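Local coordinates for protein rhamnosidase B (Bacillus sp., PDB 2OKX) that probably hydrolyses terminal alpha-L-rhamnose residues from rhamnosides, as an inverting glycoside hydrolase of family 78 with an alpha-barrel catalytic domain, at residues N21-F26 / Q495-P500; G56-R61 / L198-L203; T766-Y771 / Y808-K813; V796-G799 / M803-F806. All coordinates share one frame; numbering follows the deposited sequence.

From the N terminus, contact 1 opens first, on strand 22-31. Contact 2 opens on strand 57-62 of the same antiparallel sheet and closes at 198-203, so it is nested inside the long loop that contact 1 closes at 495-500. Both tie this N-terminal sheet to the sheet built from strands such as 450-457 and 520-528, and they touch where R61 packs against P500 and V498. Contacts 3 and 4 follow in series within the helical domain, on the opposite side of the chain's centre. There contact 4, 796-799 with 803-806, lies inside the loop closed by contact 3, and both use helix 801-813.

Contact 1: residues N21-F26 / Q495-P500; sequences NEWRCF and QSYVSP
W23 and P500 meet in the seam between two beta-sheet domains, with Y497 at the side. In the first segment E22 starts strand 22-31 with its side chain on the face of the strand that W23 does not use. W23 turns toward the partner segment. With CG set beside the backbone N (chi1 -67°), the far end of its six-membered ring is carried to the proline: W23 CH2 stands 3.4 Å from P500 CG, and the pyrrolidine ring approaches obliquely from the opposite direction. The strand belongs to a seven-stranded antiparallel sheet, whereas 495-500 lies on strand 493-498 and what follows it, in the concanavalin-like region, so this meeting joins sheet to sheet. A large flat indole suits a place that must bridge backbones 10.3 Å apart, measured between the CA atoms of W23 and P500, and proline offers it a rigid apolar surface. R24 returns to the face of E22 and is salt-bridged to it, R24 NE lying 3.3 Å from E22 OE1; it also makes a cation-pi contact with W12. Y497 arrives at the indole of W23 at about a right angle, its OH lying in the plane of the ring at the edge, 3.8 Å from W23 CZ3. That hydroxyl is hydrogen-bonded to E152, a residue that W23 also touches.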
loop_
_atom_site.group_PDB
_atom_site.type_symbol
_atom_site.label_atom_id
_atom_site.label_comp_id
_atom_site.label_asym_id
_atom_site.label_seq_id
_atom_site.Cartn_x
_atom_site.Cartn_y
_atom_site.Cartn_z
ATOM N N ASN A 21 13.700 13.829 2.468
ATOM C CA ASN A 21 14.221 12.792 1.581
ATOM C C ASN A 21 15.749 12.715 1.562
ATOM O O ASN A 21 16.368 12.889 0.518
ATOM C CB ASN A 21 13.692 13.071 0.169
ATOM C CG ASN A 21 14.025 11.970 -0.827
ATOM O OD1 ASN A 21 13.960 12.182 -2.039
ATOM N ND2 ASN A 21 14.366 10.798 -0.325
ATOM N N GLU A 22 16.354 12.445 2.713
ATOM C CA GLU A 22 17.806 12.350 2.782
ATOM C C GLU A 22 18.281 10.966 3.196
ATOM O O GLU A 22 17.824 10.416 4.195
ATOM C CB GLU A 22 18.368 13.384 3.769
ATOM C CG GLU A 22 19.887 13.322 3.929
ATOM C CD GLU A 22 20.431 14.384 4.871
ATOM O OE1 GLU A 22 20.756 14.055 6.038
ATOM O OE2 GLU A 22 20.523 15.552 4.442
ATOM N N TRP A 23 19.203 10.410 2.418
ATOM C CA TRP A 23 19.770 9.102 2.722
ATOM C C TRP A 23 21.161 9.355 3.302
ATOM O O TRP A 23 22.013 9.963 2.657
ATOM C CB TRP A 23 19.843 8.253 1.448
ATOM C CG TRP A 23 18.480 7.878 0.913
ATOM C CD1 TRP A 23 17.266 8.306 1.383
ATOM C CD2 TRP A 23 18.196 6.996 -0.181
ATOM N NE1 TRP A 23 16.248 7.745 0.650
ATOM C CE2 TRP A 23 16.789 6.938 -0.316
ATOM C CE3 TRP A 23 18.993 6.249 -1.060
ATOM C CZ2 TRP A 23 16.161 6.159 -1.297
ATOM C CZ3 TRP A 23 18.366 5.475 -2.037
ATOM C CH2 TRP A 23 16.964 5.437 -2.145
ATOM N N ARG A 24 21.378 8.901 4.531
ATOM C CA ARG A 24 22.650 9.118 5.211
ATOM C C ARG A 24 23.354 7.834 5.636
ATOM O O ARG A 24 22.729 6.910 6.154
ATOM C CB ARG A 24 22.409 10.018 6.427
ATOM C CG ARG A 24 23.613 10.249 7.325
ATOM C CD ARG A 24 23.291 11.316 8.367
ATOM N NE ARG A 24 23.181 12.641 7.761
ATOM C CZ ARG A 24 24.219 13.373 7.366
ATOM N NH1 ARG A 24 25.457 12.916 7.516
ATOM N NH2 ARG A 24 24.022 14.563 6.814
ATOM N N CYS A 25 24.667 7.797 5.417
ATOM C CA CYS A 25 25.497 6.645 5.758
ATOM C C CYS A 25 26.159 6.787 7.123
ATOM O O CYS A 25 26.529 7.886 7.536
ATOM C CB CYS A 25 26.603 6.462 4.716
ATOM S SG CYS A 25 26.048 6.340 3.006
ATOM N N PHE A 26 26.311 5.660 7.814
ATOM C CA PHE A 26 26.963 5.628 9.116
ATOM C C PHE A 26 27.940 4.459 9.150
ATOM O O PHE A 26 27.663 3.392 8.598
ATOM C CB PHE A 26 25.943 5.466 10.249
ATOM C CG PHE A 26 25.029 6.647 10.422
ATOM C CD1 PHE A 26 23.855 6.754 9.680
ATOM C CD2 PHE A 26 25.350 7.661 11.320
ATOM C CE1 PHE A 26 23.015 7.852 9.830
ATOM C CE2 PHE A 26 24.517 8.765 11.480
ATOM C CZ PHE A 26 23.347 8.861 10.733
ATOM N N GLN A 495 28.916 -1.965 -12.639
ATOM C CA GLN A 495 28.394 -1.565 -11.343
ATOM C C GLN A 495 27.101 -2.310 -11.024
ATOM O O GLN A 495 26.466 -2.880 -11.910
ATOM C CB GLN A 495 28.143 -0.057 -11.339
ATOM C CG GLN A 495 27.159 0.397 -12.400
ATOM C CD GLN A 495 27.546 1.721 -13.025
ATOM O OE1 GLN A 495 28.219 1.763 -14.061
ATOM N NE2 GLN A 495 27.135 2.811 -12.395
ATOM N N SER A 496 26.732 -2.308 -9.749
ATOM C CA SER A 496 25.520 -2.976 -9.293
ATOM C C SER A 496 24.739 -2.024 -8.405
ATOM O O SER A 496 25.319 -1.167 -7.737
ATOM C CB SER A 496 25.867 -4.233 -8.494
ATOM O OG SER A 496 26.594 -5.147 -9.288
ATOM N N TYR A 497 23.420 -2.176 -8.404
ATOM C CA TYR A 497 22.568 -1.331 -7.585
ATOM C C TYR A 497 21.284 -2.046 -7.199
ATOM O O TYR A 497 20.681 -2.742 -8.013
ATOM C CB TYR A 497 22.205 -0.047 -8.335
ATOM C CG TYR A 497 21.341 0.886 -7.512
ATOM C CD1 TYR A 497 21.878 1.599 -6.441
ATOM C CD2 TYR A 497 19.974 1.019 -7.775
ATOM C CE1 TYR A 497 21.082 2.418 -5.653
ATOM C CE2 TYR A 497 19.167 1.835 -6.990
ATOM C CZ TYR A 497 19.726 2.532 -5.930
ATOM O OH TYR A 497 18.936 3.335 -5.140
ATOM N N VAL A 498 20.880 -1.874 -5.946
ATOM C CA VAL A 498 19.645 -2.456 -5.447
ATOM C C VAL A 498 18.884 -1.339 -4.742
ATOM O O VAL A 498 19.329 -0.822 -3.716
ATOM C CB VAL A 498 19.904 -3.600 -4.443
ATOM C CG1 VAL A 498 18.584 -4.083 -3.853
ATOM C CG2 VAL A 498 20.620 -4.748 -5.137
ATOM N N SER A 499 17.745 -0.956 -5.301
ATOM C CA SER A 499 16.927 0.094 -4.713
ATOM C C SER A 499 16.415 -0.315 -3.341
ATOM O O SER A 499 15.862 -1.406 -3.173
ATOM C CB SER A 499 15.739 0.412 -5.622
ATOM O OG SER A 499 14.867 1.350 -5.007
ATOM N N PRO A 500 16.599 0.553 -2.331
ATOM C CA PRO A 500 16.132 0.241 -0.978
ATOM C C PRO A 500 14.665 0.632 -0.790
ATOM O O PRO A 500 14.121 0.539 0.307
ATOM C CB PRO A 500 17.075 1.055 -0.095
ATOM C CG PRO A 500 17.289 2.289 -0.920
ATOM C CD PRO A 500 17.480 1.737 -2.324
#

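Contact 2: residues G56-R61 / L198-L203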
loop_
_atom_site.group_PDB
_atom_site.type_symbol
_atom_site.label_atom_id
_atom_site.label_comp_id
_atom_site.label_asym_id
_atom_site.label_seq_id
_atom_site.Cartn_x
_atom_site.Cartn_y
_atom_site.Cartn_z
ATOM N N GLY A 56 30.493 -5.451 5.580
ATOM C CA GLY A 56 30.217 -5.358 4.159
ATOM C C GLY A 56 29.023 -6.157 3.678
ATOM O O GLY A 56 28.501 -5.902 2.596
ATOM N N GLU A 57 28.584 -7.119 4.479
ATOM C CA GLU A 57 27.451 -7.959 4.106
ATOM C C GLU A 57 26.114 -7.364 4.552
ATOM O O GLU A 57 25.940 -7.029 5.725
ATOM C CB GLU A 57 27.625 -9.351 4.718
ATOM C CG GLU A 57 26.560 -10.356 4.314
ATOM C CD GLU A 57 26.761 -11.708 4.977
ATOM O OE1 GLU A 57 27.873 -12.270 4.863
ATOM O OE2 GLU A 57 25.804 -12.212 5.610
ATOM N N GLN A 58 25.175 -7.236 3.619
ATOM C CA GLN A 58 23.860 -6.698 3.952
ATOM C C GLN A 58 23.140 -7.729 4.813
ATOM O O GLN A 58 22.929 -8.870 4.390
ATOM C CB GLN A 58 23.053 -6.430 2.685
ATOM C CG GLN A 58 21.835 -5.556 2.920
ATOM C CD GLN A 58 20.923 -5.511 1.722
ATOM O OE1 GLN A 58 20.050 -6.364 1.557
ATOM N NE2 GLN A 58 21.129 -4.522 0.862
ATOM N N VAL A 59 22.764 -7.332 6.021
ATOM C CA VAL A 59 22.108 -8.243 6.943
ATOM C C VAL A 59 20.589 -8.108 7.040
ATOM O O VAL A 59 19.888 -9.107 7.192
ATOM C CB VAL A 59 22.718 -8.101 8.357
ATOM C CG1 VAL A 59 21.932 -8.926 9.357
ATOM C CG2 VAL A 59 24.174 -8.550 8.330
ATOM N N GLY A 60 20.076 -6.885 6.954
ATOM C CA GLY A 60 18.640 -6.706 7.060
ATOM C C GLY A 60 18.157 -5.297 6.780
ATOM O O GLY A 60 18.950 -4.406 6.463
ATOM N N ARG A 61 16.844 -5.113 6.890
ATOM C CA ARG A 61 16.187 -3.828 6.656
ATOM C C ARG A 61 15.137 -3.619 7.741
ATOM O O ARG A 61 14.627 -4.583 8.314
ATOM C CB ARG A 61 15.487 -3.819 5.293
ATOM C CG ARG A 61 16.378 -4.132 4.100
ATOM C CD ARG A 61 15.533 -4.318 2.834
ATOM N NE ARG A 61 16.321 -4.788 1.697
ATOM C CZ ARG A 61 16.997 -4.001 0.868
ATOM N NH1 ARG A 61 16.986 -2.684 1.033
ATOM N NH2 ARG A 61 17.695 -4.534 -0.128
ATOM N N LEU A 198 11.548 -10.305 7.616
ATOM C CA LEU A 198 10.957 -10.530 6.304
ATOM C C LEU A 198 11.905 -11.328 5.420
ATOM O O LEU A 198 13.100 -11.447 5.702
ATOM C CB LEU A 198 10.630 -9.194 5.622
ATOM C CG LEU A 198 9.711 -8.208 6.361
ATOM C CD1 LEU A 198 9.288 -7.098 5.401
ATOM C CD2 LEU A 198 8.482 -8.931 6.893
ATOM N N THR A 199 11.362 -11.884 4.346
ATOM C CA THR A 199 12.166 -12.650 3.414
ATOM C C THR A 199 12.823 -11.660 2.468
ATOM O O THR A 199 12.512 -10.476 2.470
ATOM C CB THR A 199 11.302 -13.564 2.520
ATOM O OG1 THR A 199 10.546 -12.746 1.619
ATOM C CG2 THR A 199 10.346 -14.399 3.344
ATOM N N GLU A 200 13.749 -12.159 1.669
ATOM C CA GLU A 200 14.382 -11.363 0.639
ATOM C C GLU A 200 15.010 -12.389 -0.283
ATOM O O GLU A 200 16.063 -12.951 0.014
ATOM C CB GLU A 200 15.427 -10.385 1.193
ATOM C CG GLU A 200 15.992 -9.482 0.085
ATOM C CD GLU A 200 16.452 -8.108 0.566
ATOM O OE1 GLU A 200 17.273 -7.486 -0.139
ATOM O OE2 GLU A 200 15.987 -7.642 1.630
ATOM N N GLU A 201 14.322 -12.677 -1.384
ATOM C CA GLU A 201 14.825 -13.662 -2.321
ATOM C C GLU A 201 14.932 -13.115 -3.728
ATOM O O GLU A 201 14.000 -12.511 -4.267
ATOM C CB GLU A 201 13.974 -14.944 -2.290
ATOM C CG GLU A 201 12.561 -14.841 -2.814
ATOM C CD GLU A 201 11.764 -16.135 -2.612
ATOM O OE1 GLU A 201 12.157 -17.191 -3.150
ATOM O OE2 GLU A 201 10.734 -16.095 -1.909
ATOM N N LYS A 202 16.103 -13.327 -4.304
ATOM C CA LYS A 202 16.401 -12.865 -5.644
ATOM C C LYS A 202 15.646 -13.708 -6.653
ATOM O O LYS A 202 15.827 -14.924 -6.722
ATOM C CB LYS A 202 17.903 -12.963 -5.886
ATOM C CG LYS A 202 18.380 -12.372 -7.188
ATOM C CD LYS A 202 19.896 -12.438 -7.233
ATOM C CE LYS A 202 20.456 -11.827 -8.504
ATOM N NZ LYS A 202 21.948 -11.851 -8.460
ATOM N N LEU A 203 14.788 -13.052 -7.419
ATOM C CA LEU A 203 13.999 -13.723 -8.440
ATOM C C LEU A 203 14.246 -13.047 -9.779
ATOM O O LEU A 203 14.213 -11.819 -9.880
ATOM C CB LEU A 203 12.509 -13.657 -8.089
ATOM C CG LEU A 203 12.102 -14.335 -6.781
ATOM C CD1 LEU A 203 10.622 -14.089 -6.513
ATOM C CD2 LEU A 203 12.407 -15.830 -6.868
#
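R61 grips E200 side-on with two nitrogens, and this pairing is the close part of the contact. R61 NE lies 2.9 Å from E200 OE2 and R61 NH2 3.0 Å from E200 OE1, with N-H...O angles of about 162° in both, so each carboxylate oxygen takes one nearly straight bond. Both oxygens lie in the guanidinium plane and are met on their syn sides, and the two flat groups are only 21° apart. A weak third bond runs from R61 NE to E200 OE1 at 3.4 Å. Extension from CG to NE carries the arginine head well clear of strand 57-62, an outermost strand of its sheet. From the other segment E200 comes to meet it at about a right angle, CG anti to its backbone N (chi1 -175°), just before strand 201-203. Long, flexible side chains suit this place, since the backbones stay 8.5 Å apart at their closest CA pair, R61 and L198. R61 also packs on P500 and forms a cation-pi contact with F450.

The looser side is that of Q58, whose OE1 comes within 3.4 Å of E200 OE1; both are acceptors, so they are neighbours without a bond. A glycerol, probably from the crystallisation liquor, is hydrogen-bonded to Q58 OE1 here at the surface. E200 OE1 has a second charged partner, R527 NE of strand 520-528. Placed between two arginines, the carboxylate is probably held in its ionised form, joining the N-terminal sheet to the next by charge more than by apolar packing.

Contact 3: residues T766-Y771 / Y808-K813; sequences TQVVAY and YEALEK
A810 and K813 of helix 808-813 receive V768 and Y771 of helix 766-771, one helical turn apart on each side. Y808 opens the second segment but points away, packing instead on helix 817-833. A810 is the point of closest backbone approach, its CA 6.7 Å from that of V768. Its methyl fits between two partners: A810 CB is 3.7 Å from Y771 CD2 and 4.1 Å from V768 CG1. A small residue suits this place, because its single methyl lets the tyrosine ring lie close against the helix backbone. The carbonyl O of A810 also lies obliquely to that ring, 3.4 Å from Y771 CE2. L811 then faces back to helix 817-833, while E812 is turned toward K880 and S875.

K813, one turn past A810, returns to the interface. Its chain is extended as far as CE, bending only at NZ, with CG anti to the backbone N (chi1 179°), which carries the methylenes obliquely across the tyrosine ring. K813 CD is 3.5 Å from Y771 CE2, and CE stands over one face of the ring. Lysine suits this exposed position because its aliphatic stem can shield an aromatic. The Y771 OH is hydrogen-bonded to E785 OE1 of helix 778-789, which helps to fix the ring. The segments cross at 50°, with apolar and aromatic contacts between them: helix-to-helix packing within the (alpha/alpha)6 barrel of the six-hairpin glycosidase domain.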
loop_
_atom_site.group_PDB
_atom_site.type_symbol
_atom_site.label_atom_id
_atom_site.label_comp_id
_atom_site.label_asym_id
_atom_site.label_seq_id
_atom_site.Cartn_x
_atom_site.Cartn_y
_atom_site.Cartn_z
ATOM N N THR A 766 -26.341 -3.465 1.500
ATOM C CA THR A 766 -27.071 -3.269 2.744
ATOM C C THR A 766 -27.862 -4.504 3.153
ATOM O O THR A 766 -27.925 -4.839 4.334
ATOM C CB THR A 766 -28.023 -2.065 2.635
ATOM O OG1 THR A 766 -27.253 -0.882 2.378
ATOM C CG2 THR A 766 -28.807 -1.882 3.933
ATOM N N GLN A 767 -28.457 -5.179 2.176
ATOM C CA GLN A 767 -29.243 -6.377 2.449
ATOM C C GLN A 767 -28.337 -7.503 2.948
ATOM O O GLN A 767 -28.663 -8.193 3.917
ATOM C CB GLN A 767 -29.979 -6.834 1.186
ATOM C CG GLN A 767 -30.697 -5.730 0.419
ATOM C CD GLN A 767 -31.467 -4.780 1.321
ATOM O OE1 GLN A 767 -32.216 -5.207 2.201
ATOM N NE2 GLN A 767 -31.293 -3.480 1.094
ATOM N N VAL A 768 -27.200 -7.690 2.278
ATOM C CA VAL A 768 -26.255 -8.729 2.668
ATOM C C VAL A 768 -25.787 -8.503 4.102
ATOM O O VAL A 768 -25.728 -9.438 4.899
ATOM C CB VAL A 768 -25.019 -8.751 1.730
ATOM C CG1 VAL A 768 -23.952 -9.681 2.290
ATOM C CG2 VAL A 768 -25.428 -9.212 0.341
ATOM N N VAL A 769 -25.457 -7.258 4.430
ATOM C CA VAL A 769 -24.993 -6.937 5.774
ATOM C C VAL A 769 -26.079 -7.193 6.818
ATOM O O VAL A 769 -25.791 -7.671 7.913
ATOM C CB VAL A 769 -24.527 -5.462 5.873
ATOM C CG1 VAL A 769 -24.125 -5.136 7.300
ATOM C CG2 VAL A 769 -23.350 -5.227 4.933
ATOM N N ALA A 770 -27.323 -6.873 6.483
ATOM C CA ALA A 770 -28.429 -7.092 7.410
ATOM C C ALA A 770 -28.554 -8.589 7.696
ATOM O O ALA A 770 -28.826 -9.003 8.825
ATOM C CB ALA A 770 -29.727 -6.558 6.814
ATOM N N TYR A 771 -28.339 -9.393 6.662
ATOM C CA TYR A 771 -28.420 -10.842 6.780
ATOM C C TYR A 771 -27.307 -11.395 7.671
ATOM O O TYR A 771 -27.562 -12.198 8.571
ATOM C CB TYR A 771 -28.322 -11.475 5.392
ATOM C CG TYR A 771 -28.565 -12.967 5.370
ATOM C CD1 TYR A 771 -29.855 -13.486 5.496
ATOM C CD2 TYR A 771 -27.508 -13.861 5.217
ATOM C CE1 TYR A 771 -30.084 -14.862 5.469
ATOM C CE2 TYR A 771 -27.725 -15.234 5.189
ATOM C CZ TYR A 771 -29.014 -15.729 5.315
ATOM O OH TYR A 771 -29.226 -17.087 5.293
ATOM N N TYR A 808 -20.239 -14.000 0.200
ATOM C CA TYR A 808 -20.003 -15.440 0.276
ATOM C C TYR A 808 -20.281 -15.959 1.688
ATOM O O TYR A 808 -20.773 -17.075 1.858
ATOM C CB TYR A 808 -18.567 -15.779 -0.150
ATOM C CG TYR A 808 -18.245 -15.409 -1.592
ATOM C CD1 TYR A 808 -19.259 -15.215 -2.532
ATOM C CD2 TYR A 808 -16.922 -15.264 -2.016
ATOM C CE1 TYR A 808 -18.962 -14.880 -3.866
ATOM C CE2 TYR A 808 -16.615 -14.932 -3.341
ATOM C CZ TYR A 808 -17.637 -14.741 -4.257
ATOM O OH TYR A 808 -17.334 -14.418 -5.564
ATOM N N GLU A 809 -19.966 -15.158 2.700
ATOM C CA GLU A 809 -20.235 -15.578 4.071
ATOM C C GLU A 809 -21.748 -15.743 4.217
ATOM O O GLU A 809 -22.223 -16.640 4.920
ATOM C CB GLU A 809 -19.712 -14.546 5.076
ATOM C CG GLU A 809 -18.198 -14.585 5.285
ATOM C CD GLU A 809 -17.727 -13.646 6.389
ATOM O OE1 GLU A 809 -17.780 -12.412 6.197
ATOM O OE2 GLU A 809 -17.308 -14.143 7.454
ATOM N N ALA A 810 -22.498 -14.879 3.537
ATOM C CA ALA A 810 -23.953 -14.937 3.566
ATOM C C ALA A 810 -24.447 -16.182 2.827
ATOM O O ALA A 810 -25.368 -16.859 3.295
ATOM C CB ALA A 810 -24.549 -13.675 2.928
ATOM N N LEU A 811 -23.842 -16.485 1.678
ATOM C CA LEU A 811 -24.247 -17.664 0.911
ATOM C C LEU A 811 -23.952 -18.942 1.699
ATOM O O LEU A 811 -24.690 -19.919 1.602
ATOM C CB LEU A 811 -23.535 -17.708 -0.450
ATOM C CG LEU A 811 -23.911 -16.614 -1.459
ATOM C CD1 LEU A 811 -23.076 -16.770 -2.721
ATOM C CD2 LEU A 811 -25.395 -16.705 -1.795
ATOM N N GLU A 812 -22.877 -18.929 2.478
ATOM C CA GLU A 812 -22.516 -20.087 3.287
ATOM C C GLU A 812 -23.589 -20.270 4.362
ATOM O O GLU A 812 -24.074 -21.376 4.592
ATOM C CB GLU A 812 -21.150 -19.873 3.945
ATOM C CG GLU A 812 -20.777 -20.937 4.972
ATOM C CD GLU A 812 -20.601 -22.323 4.362
ATOM O OE1 GLU A 812 -20.660 -23.309 5.122
ATOM O OE2 GLU A 812 -20.395 -22.435 3.134
ATOM N N LYS A 813 -23.958 -19.166 5.002
ATOM C CA LYS A 813 -24.978 -19.174 6.044
ATOM C C LYS A 813 -26.316 -19.649 5.475
ATOM O O LYS A 813 -27.078 -20.336 6.154
ATOM C CB LYS A 813 -25.128 -17.763 6.623
ATOM C CG LYS A 813 -26.178 -17.621 7.715
ATOM C CD LYS A 813 -26.238 -16.180 8.212
ATOM C CE LYS A 813 -27.296 -15.996 9.297
ATOM N NZ LYS A 813 -26.970 -16.768 10.530
#

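Contact 4: residues V796-G799 / M803-F806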
loop_
_atom_site.group_PDB
_atom_site.type_symbol
_atom_site.label_atom_id
_atom_site.label_comp_id
_atom_site.label_asym_id
_atom_site.label_seq_id
_atom_site.Cartn_x
_atom_site.Cartn_y
_atom_site.Cartn_z
ATOM N N VAL A 796 -28.385 -1.554 -6.294
ATOM C CA VAL A 796 -26.989 -1.232 -6.548
ATOM C C VAL A 796 -26.297 -2.585 -6.393
ATOM O O VAL A 796 -26.654 -3.359 -5.508
ATOM C CB VAL A 796 -26.436 -0.239 -5.497
ATOM C CG1 VAL A 796 -24.931 -0.080 -5.664
ATOM C CG2 VAL A 796 -27.121 1.113 -5.651
ATOM N N GLN A 797 -25.326 -2.877 -7.252
ATOM C CA GLN A 797 -24.627 -4.158 -7.196
ATOM C C GLN A 797 -23.285 -4.088 -6.469
ATOM O O GLN A 797 -22.744 -3.002 -6.247
ATOM C CB GLN A 797 -24.412 -4.690 -8.615
ATOM C CG GLN A 797 -25.695 -4.860 -9.422
ATOM C CD GLN A 797 -26.658 -5.854 -8.794
ATOM O OE1 GLN A 797 -26.286 -6.984 -8.487
ATOM N NE2 GLN A 797 -27.905 -5.435 -8.605
ATOM N N ILE A 798 -22.756 -5.255 -6.101
ATOM C CA ILE A 798 -21.472 -5.344 -5.409
ATOM C C ILE A 798 -20.382 -4.822 -6.339
ATOM O O ILE A 798 -20.288 -5.246 -7.493
ATOM C CB ILE A 798 -21.161 -6.805 -5.006
ATOM C CG1 ILE A 798 -22.154 -7.265 -3.932
ATOM C CG2 ILE A 798 -19.726 -6.918 -4.493
ATOM C CD1 ILE A 798 -21.946 -8.691 -3.475
ATOM N N GLY A 799 -19.559 -3.907 -5.836
ATOM C CA GLY A 799 -18.520 -3.329 -6.671
ATOM C C GLY A 799 -17.089 -3.787 -6.463
ATOM O O GLY A 799 -16.198 -3.348 -7.189
ATOM N N MET A 803 -16.353 -6.809 -1.007
ATOM C CA MET A 803 -17.751 -6.966 -0.638
ATOM C C MET A 803 -18.192 -8.393 -0.964
ATOM O O MET A 803 -19.027 -8.962 -0.265
ATOM C CB MET A 803 -18.604 -5.947 -1.400
ATOM C CG MET A 803 -20.076 -5.917 -1.010
ATOM S SD MET A 803 -20.380 -5.533 0.736
ATOM C CE MET A 803 -21.526 -6.867 1.155
ATOM N N SER A 804 -17.624 -8.969 -2.023
ATOM C CA SER A 804 -17.959 -10.341 -2.403
ATOM C C SER A 804 -17.689 -11.292 -1.237
ATOM O O SER A 804 -18.408 -12.270 -1.046
ATOM C CB SER A 804 -17.133 -10.790 -3.616
ATOM O OG SER A 804 -17.593 -10.191 -4.818
ATOM N N PHE A 805 -16.652 -10.997 -0.458
ATOM C CA PHE A 805 -16.290 -11.840 0.682
ATOM C C PHE A 805 -17.462 -11.951 1.651
ATOM O O PHE A 805 -17.821 -13.049 2.085
ATOM C CB PHE A 805 -15.073 -11.257 1.410
ATOM C CG PHE A 805 -14.427 -12.211 2.384
ATOM C CD1 PHE A 805 -15.105 -12.636 3.523
ATOM C CD2 PHE A 805 -13.131 -12.670 2.165
ATOM C CE1 PHE A 805 -14.502 -13.507 4.435
ATOM C CE2 PHE A 805 -12.515 -13.538 3.066
ATOM C CZ PHE A 805 -13.201 -13.958 4.206
ATOM N N PHE A 806 -18.048 -10.811 1.993
ATOM C CA PHE A 806 -19.181 -10.787 2.907
ATOM C C PHE A 806 -20.369 -11.498 2.264
ATOM O O PHE A 806 -21.128 -12.193 2.938
ATOM C CB PHE A 806 -19.536 -9.337 3.262
ATOM C CG PHE A 806 -18.449 -8.618 4.016
ATOM C CD1 PHE A 806 -18.072 -9.039 5.286
ATOM C CD2 PHE A 806 -17.787 -7.532 3.449
ATOM C CE1 PHE A 806 -17.048 -8.390 5.985
ATOM C CE2 PHE A 806 -16.762 -6.876 4.139
ATOM C CZ PHE A 806 -16.392 -7.305 5.406
#
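This is a loop-to-helix apolar contact in the six-hairpin glycosidase domain, the alpha barrel of the enzyme: I798, in the loop between helices 778-789 and 801-813, packs on M803 and S804 near the start of the second of these helices. The chain thus turns back on itself within a few residues. I798 does nearly all the work from the loop side. Its CG1 branch lies 3.8 Å from M803 CG, and the two side chains cross at about a right angle. A beta-branched residue suits the spot, since its two branches lie side by side against the methionine stem, CG2 on CB and CG, CG1 on CG. M803 is bent at its second and third torsions (chi2 59°), which turns its thioether end aside toward helix 764-772; there M803 CE reaches V768 CG1 of contact 3, at 3.9 Å. A flexible, unbranched side chain can thus serve both the loop and a neighbouring helix. S804 adds a small surface at the flank, its OG being 3.9 Å from I798 CG2; the hydroxyl itself is hydrogen-bonded to that of Y843. The backbone N and O of I798 are hydrogen-bonded to two glycerol molecules, probably from the crystallisation liquor, and G799 N is held by D683. The tightest spot is the branch methyl of the isoleucine, set anti to its own backbone N: I798 CG2 presses to 3.4 Å from M803 CB, closer than usual for two carbons.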